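Local coordinates for plantacyanin (PDB 1F56), which probably carries electrons, as a small basic blue copper protein of the phytocyanin family whose cupredoxin barrel holds a single copper ion, at residues Y44-A49 against N70-C74; G6-N10 against Q33-V37. All coordinates share one frame; numbering follows the deposited sequence.

Contact 1: residues Y44-A49 against N70-C74; sequences YASCSA and NYFIC. With CU1 (copper (I) ion), chain F.
Y44 and Y71 bring their rings together where the short helix 41-45 and the loop after it pack on strand 68-73 of the cupredoxin beta barrel. The two side chains cross at about a right angle. CD1 of Y71 sits over one face of the Y44 ring, shifted toward its rim, and comes within 3.5 Å of Y44 CG. The ring planes are inclined at 39°, an oblique meeting, with centroids 5.0 Å apart. CG of Y44 lies anti to the backbone N (chi1 171°), which carries the ring from the helix down to the strand. At the edge of the Y44 ring, near its plane, lies the carbonyl O of F72. K85 makes a cation-pi contact with the Y44 ring and a hydrogen bond to Y44 O.

I73 uses its two branches differently. CG2 faces the helix residue Y44, 4.4 Å from Y44 CD1. CG1 stands between the backbone N and the carbonyl carbon (chi1 65°), and the extended chain beyond it lifts CD1 toward the loop backbone of C47, S48 and A49. The loop is also tied by the C47-C80 disulfide. No hydrogen bond joins the two segments; they meet by van der Waals packing, mostly of apolar side-chain atoms. One residue past I73, the strand delivers C74, whose SG binds the copper ion at 2.2 Å.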
loop_
_atom_site.group_PDB
_atom_site.type_symbol
_atom_site.label_atom_id
_atom_site.label_comp_id
_atom_site.label_asym_id
_atom_site.label_seq_id
_atom_site.Cartn_x
_atom_site.Cartn_y
_atom_site.Cartn_z
ATOM N N TYR A 44 2.428 9.719 -3.907
ATOM C CA TYR A 44 3.192 8.512 -4.207
ATOM C C TYR A 44 4.537 8.878 -4.845
ATOM O O TYR A 44 5.573 8.319 -4.498
ATOM C CB TYR A 44 2.395 7.631 -5.175
ATOM C CG TYR A 44 3.163 6.451 -5.729
ATOM C CD1 TYR A 44 3.210 5.241 -5.045
ATOM C CD2 TYR A 44 3.823 6.542 -6.959
ATOM C CE1 TYR A 44 3.891 4.138 -5.575
ATOM C CE2 TYR A 44 4.504 5.455 -7.495
ATOM C CZ TYR A 44 4.528 4.254 -6.801
ATOM O OH TYR A 44 5.146 3.156 -7.363
ATOM N N ALA A 45 4.519 9.821 -5.778
ATOM C CA ALA A 45 5.734 10.229 -6.478
ATOM C C ALA A 45 6.779 10.896 -5.589
ATOM O O ALA A 45 7.974 10.804 -5.867
ATOM C CB ALA A 45 5.380 11.165 -7.628
ATOM N N SER A 46 6.337 11.560 -4.528
ATOM C CA SER A 46 7.263 12.261 -3.652
ATOM C C SER A 46 7.346 11.650 -2.267
ATOM O O SER A 46 7.847 12.286 -1.344
ATOM C CB SER A 46 6.848 13.727 -3.538
ATOM O OG SER A 46 5.567 13.830 -2.930
ATOM N N CYS A 47 6.857 10.422 -2.119
ATOM C CA CYS A 47 6.890 9.739 -0.824
ATOM C C CYS A 47 6.353 10.583 0.320
ATOM O O CYS A 47 6.944 10.621 1.395
ATOM C CB CYS A 47 8.323 9.328 -0.508
ATOM S SG CYS A 47 8.769 7.725 -1.239
ATOM N N SER A 48 5.231 11.258 0.090
ATOM C CA SER A 48 4.624 12.116 1.109
ATOM C C SER A 48 3.106 12.030 1.053
ATOM O O SER A 48 2.499 12.269 0.012
ATOM C CB SER A 48 5.061 13.568 0.896
ATOM O OG SER A 48 4.871 13.949 -0.457
ATOM N N ALA A 49 2.498 11.697 2.180
ATOM C CA ALA A 49 1.057 11.551 2.255
ATOM C C ALA A 49 0.341 12.894 2.248
ATOM O O ALA A 49 0.738 13.823 2.956
ATOM C CB ALA A 49 0.699 10.774 3.497
ATOM N N ASN A 70 -4.423 2.797 -7.395
ATOM C CA ASN A 70 -4.465 2.737 -5.935
ATOM C C ASN A 70 -3.010 2.798 -5.495
ATOM O O ASN A 70 -2.224 1.912 -5.838
ATOM C CB ASN A 70 -5.063 1.410 -5.482
ATOM C CG ASN A 70 -6.546 1.281 -5.828
ATOM O OD1 ASN A 70 -7.412 1.522 -4.991
ATOM N ND2 ASN A 70 -6.836 0.900 -7.067
ATOM N N TYR A 71 -2.659 3.822 -4.729
ATOM C CA TYR A 71 -1.281 4.024 -4.276
ATOM C C TYR A 71 -1.147 3.841 -2.776
ATOM O O TYR A 71 -1.999 4.298 -2.013
ATOM C CB TYR A 71 -0.821 5.451 -4.620
ATOM C CG TYR A 71 -0.900 5.813 -6.084
ATOM C CD1 TYR A 71 0.053 5.346 -6.991
ATOM C CD2 TYR A 71 -1.938 6.621 -6.572
ATOM C CE1 TYR A 71 -0.021 5.667 -8.352
ATOM C CE2 TYR A 71 -2.017 6.950 -7.939
ATOM C CZ TYR A 71 -1.060 6.468 -8.814
ATOM O OH TYR A 71 -1.150 6.769 -10.156
ATOM N N PHE A 72 -0.070 3.186 -2.347
ATOM C CA PHE A 72 0.155 2.977 -0.919
ATOM C C PHE A 72 1.632 3.170 -0.601
ATOM O O PHE A 72 2.469 2.813 -1.418
ATOM C CB PHE A 72 -0.242 1.555 -0.497
ATOM C CG PHE A 72 -1.658 1.195 -0.811
ATOM C CD1 PHE A 72 -1.990 0.645 -2.047
ATOM C CD2 PHE A 72 -2.667 1.388 0.133
ATOM C CE1 PHE A 72 -3.310 0.284 -2.340
ATOM C CE2 PHE A 72 -3.985 1.031 -0.158
ATOM C CZ PHE A 72 -4.302 0.478 -1.394
ATOM N N ILE A 73 1.947 3.738 0.568
ATOM C CA ILE A 73 3.346 3.907 0.992
ATOM C C ILE A 73 3.407 3.662 2.496
ATOM O O ILE A 73 2.372 3.631 3.176
ATOM C CB ILE A 73 3.899 5.368 0.740
ATOM C CG1 ILE A 73 3.147 6.390 1.611
ATOM C CG2 ILE A 73 3.766 5.754 -0.735
ATOM C CD1 ILE A 73 3.686 7.823 1.497
ATOM N N CYS A 74 4.610 3.438 3.011
ATOM C CA CYS A 74 4.801 3.309 4.453
ATOM C C CYS A 74 5.352 4.693 4.701
ATOM O O CYS A 74 6.215 5.143 3.953
ATOM C CB CYS A 74 5.880 2.296 4.823
ATOM S SG CYS A 74 6.216 2.317 6.609
HETATM CU CU CU1 F . 7.706 0.750 6.827
#

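Contact 2: residues G6-N10 against Q33-V37; sequences GWSFN and QHNVV. With CU1 (copper (I) ion), chain F.
W7 and H34 meet beside the copper site of the cupredoxin fold, with V36 across the indole from H34 and N35 O at its edge. From CB of W7, chi1 near -163° swings CG to the side facing away from the backbone N, and this aims the indole at the 33-37 segment. CD1 comes first, 4.0 Å from H34 CB and 3.7 Å from V36 CG2. NE1 is next. It donates to N35 O at 2.8 Å, with an N-H...O angle of 164°. The oxygen lies near the plane of the indole, but the donor stands well above the carbonyl plane of N35. V36 CG2 makes a CH-pi contact over one face of the five-membered ring, 3.8 Å from its centroid. CE2 and CZ2 follow along the same edge, still near N35 O. With W7 replaced by an alanine, N35 O would probably lose this donor and a gap would open beside H34 CB and V36 CG2.

H34 binds the copper ion through ND1 at 2.0 Å. Its CE1 approaches CE2 of F9 at 3.7 Å. The two rings form an offset edge-to-face pair, with the edge of H34 toward the face of F9 and the planes at 72°. W7, F9 and H34 thus make an aromatic cluster next to the metal. H79, another copper ligand, meets the rings of both F9 and H34. The 6-10 segment lies in the loop after strand 2-6, and W7 bridges from there to the start of strand 36-39, with F27 of strand 24-28 against its ring.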
loop_
_atom_site.group_PDB
_atom_site.type_symbol
_atom_site.label_atom_id
_atom_site.label_comp_id
_atom_site.label_asym_id
_atom_site.label_seq_id
_atom_site.Cartn_x
_atom_site.Cartn_y
_atom_site.Cartn_z
ATOM N N GLY A 6 3.022 -8.951 1.138
ATOM C CA GLY A 6 4.109 -9.006 2.113
ATOM C C GLY A 6 4.607 -7.578 2.219
ATOM O O GLY A 6 5.358 -7.104 1.362
ATOM N N TRP A 7 4.174 -6.875 3.257
ATOM C CA TRP A 7 4.535 -5.468 3.430
ATOM C C TRP A 7 5.878 -5.296 4.122
ATOM O O TRP A 7 5.973 -5.352 5.343
ATOM C CB TRP A 7 3.426 -4.769 4.225
ATOM C CG TRP A 7 3.429 -3.275 4.142
ATOM C CD1 TRP A 7 3.372 -2.400 5.197
ATOM C CD2 TRP A 7 3.427 -2.472 2.952
ATOM N NE1 TRP A 7 3.325 -1.110 4.739
ATOM C CE2 TRP A 7 3.361 -1.116 3.366
ATOM C CE3 TRP A 7 3.468 -2.762 1.573
ATOM C CZ2 TRP A 7 3.336 -0.049 2.456
ATOM C CZ3 TRP A 7 3.438 -1.696 0.658
ATOM C CH2 TRP A 7 3.372 -0.352 1.111
ATOM N N SER A 8 6.919 -5.100 3.327
ATOM C CA SER A 8 8.262 -4.923 3.856
ATOM C C SER A 8 9.056 -4.037 2.902
ATOM O O SER A 8 8.543 -3.640 1.856
ATOM C CB SER A 8 8.956 -6.273 3.993
ATOM O OG SER A 8 10.191 -6.118 4.672
ATOM N N PHE A 9 10.301 -3.731 3.248
ATOM C CA PHE A 9 11.124 -2.889 2.375
ATOM C C PHE A 9 11.127 -3.495 0.978
ATOM O O PHE A 9 11.142 -2.791 -0.025
ATOM C CB PHE A 9 12.536 -2.770 2.956
ATOM C CG PHE A 9 12.584 -1.968 4.236
ATOM C CD1 PHE A 9 12.651 -0.580 4.197
ATOM C CD2 PHE A 9 12.495 -2.600 5.473
ATOM C CE1 PHE A 9 12.625 0.167 5.370
ATOM C CE2 PHE A 9 12.469 -1.865 6.656
ATOM C CZ PHE A 9 12.533 -0.481 6.603
ATOM N N ASN A 10 11.098 -4.817 0.913
ATOM C CA ASN A 10 11.035 -5.484 -0.373
ATOM C C ASN A 10 9.610 -6.041 -0.432
ATOM O O ASN A 10 9.344 -7.154 0.030
ATOM C CB ASN A 10 12.072 -6.609 -0.456
ATOM C CG ASN A 10 12.040 -7.330 -1.794
ATOM O OD1 ASN A 10 11.222 -8.228 -2.014
ATOM N ND2 ASN A 10 12.920 -6.928 -2.704
ATOM N N GLN A 33 6.014 -1.847 13.332
ATOM C CA GLN A 33 7.226 -1.707 12.529
ATOM C C GLN A 33 7.029 -0.973 11.216
ATOM O O GLN A 33 8.002 -0.504 10.607
ATOM C CB GLN A 33 7.832 -3.085 12.259
ATOM C CG GLN A 33 8.352 -3.761 13.524
ATOM C CD GLN A 33 9.267 -4.938 13.234
ATOM O OE1 GLN A 33 9.895 -5.484 14.143
ATOM N NE2 GLN A 33 9.342 -5.337 11.964
ATOM N N HIS A 34 5.774 -0.888 10.781
ATOM C CA HIS A 34 5.413 -0.204 9.536
ATOM C C HIS A 34 3.965 0.275 9.647
ATOM O O HIS A 34 3.274 0.019 10.637
ATOM C CB HIS A 34 5.463 -1.172 8.327
ATOM C CG HIS A 34 6.792 -1.817 8.100
ATOM N ND1 HIS A 34 7.853 -1.158 7.523
ATOM C CD2 HIS A 34 7.238 -3.062 8.394
ATOM C CE1 HIS A 34 8.901 -1.961 7.480
ATOM N NE2 HIS A 34 8.555 -3.123 8.004
ATOM N N ASN A 35 3.522 0.967 8.609
ATOM C CA ASN A 35 2.142 1.395 8.499
ATOM C C ASN A 35 1.821 1.391 7.006
ATOM O O ASN A 35 2.723 1.211 6.164
ATOM C CB ASN A 35 1.922 2.776 9.139
ATOM C CG ASN A 35 2.578 3.899 8.382
ATOM O OD1 ASN A 35 3.220 3.696 7.355
ATOM N ND2 ASN A 35 2.413 5.112 8.894
ATOM N N VAL A 36 0.535 1.522 6.679
ATOM C CA VAL A 36 0.089 1.565 5.296
ATOM C C VAL A 36 -0.744 2.834 5.137
ATOM O O VAL A 36 -1.760 2.995 5.793
ATOM C CB VAL A 36 -0.796 0.363 4.938
ATOM C CG1 VAL A 36 -1.162 0.426 3.455
ATOM C CG2 VAL A 36 -0.071 -0.940 5.287
ATOM N N VAL A 37 -0.295 3.738 4.280
ATOM C CA VAL A 37 -1.013 4.980 4.058
ATOM C C VAL A 37 -1.487 4.990 2.603
ATOM O O VAL A 37 -0.674 4.785 1.698
ATOM C CB VAL A 37 -0.088 6.204 4.311
ATOM C CG1 VAL A 37 -0.904 7.503 4.246
ATOM C CG2 VAL A 37 0.597 6.070 5.685
HETATM CU CU CU1 F . 7.706 0.750 6.827
#

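From the N terminus, strand 2-6 leads into the 6-10 loop. Contact 2 closes when the chain returns, after strand 24-28, to enter strand 36-39. Helix 41-45 follows, and contact 1 then closes the stretch holding strands 54-56 and 60-64 when strand 68-73 arrives. The two contacts are in series, neither nested nor crossed. They meet because strands 36-39 and 68-73 are neighbours in one antiparallel sheet, where I73 O and V37 N are probably hydrogen-bonded. A49 CB packs on V37 CG1, and N35 OD1 lies near C74 CA. Both contacts reach the copper ion, through C74 and H34; H79 and M84 complete the site.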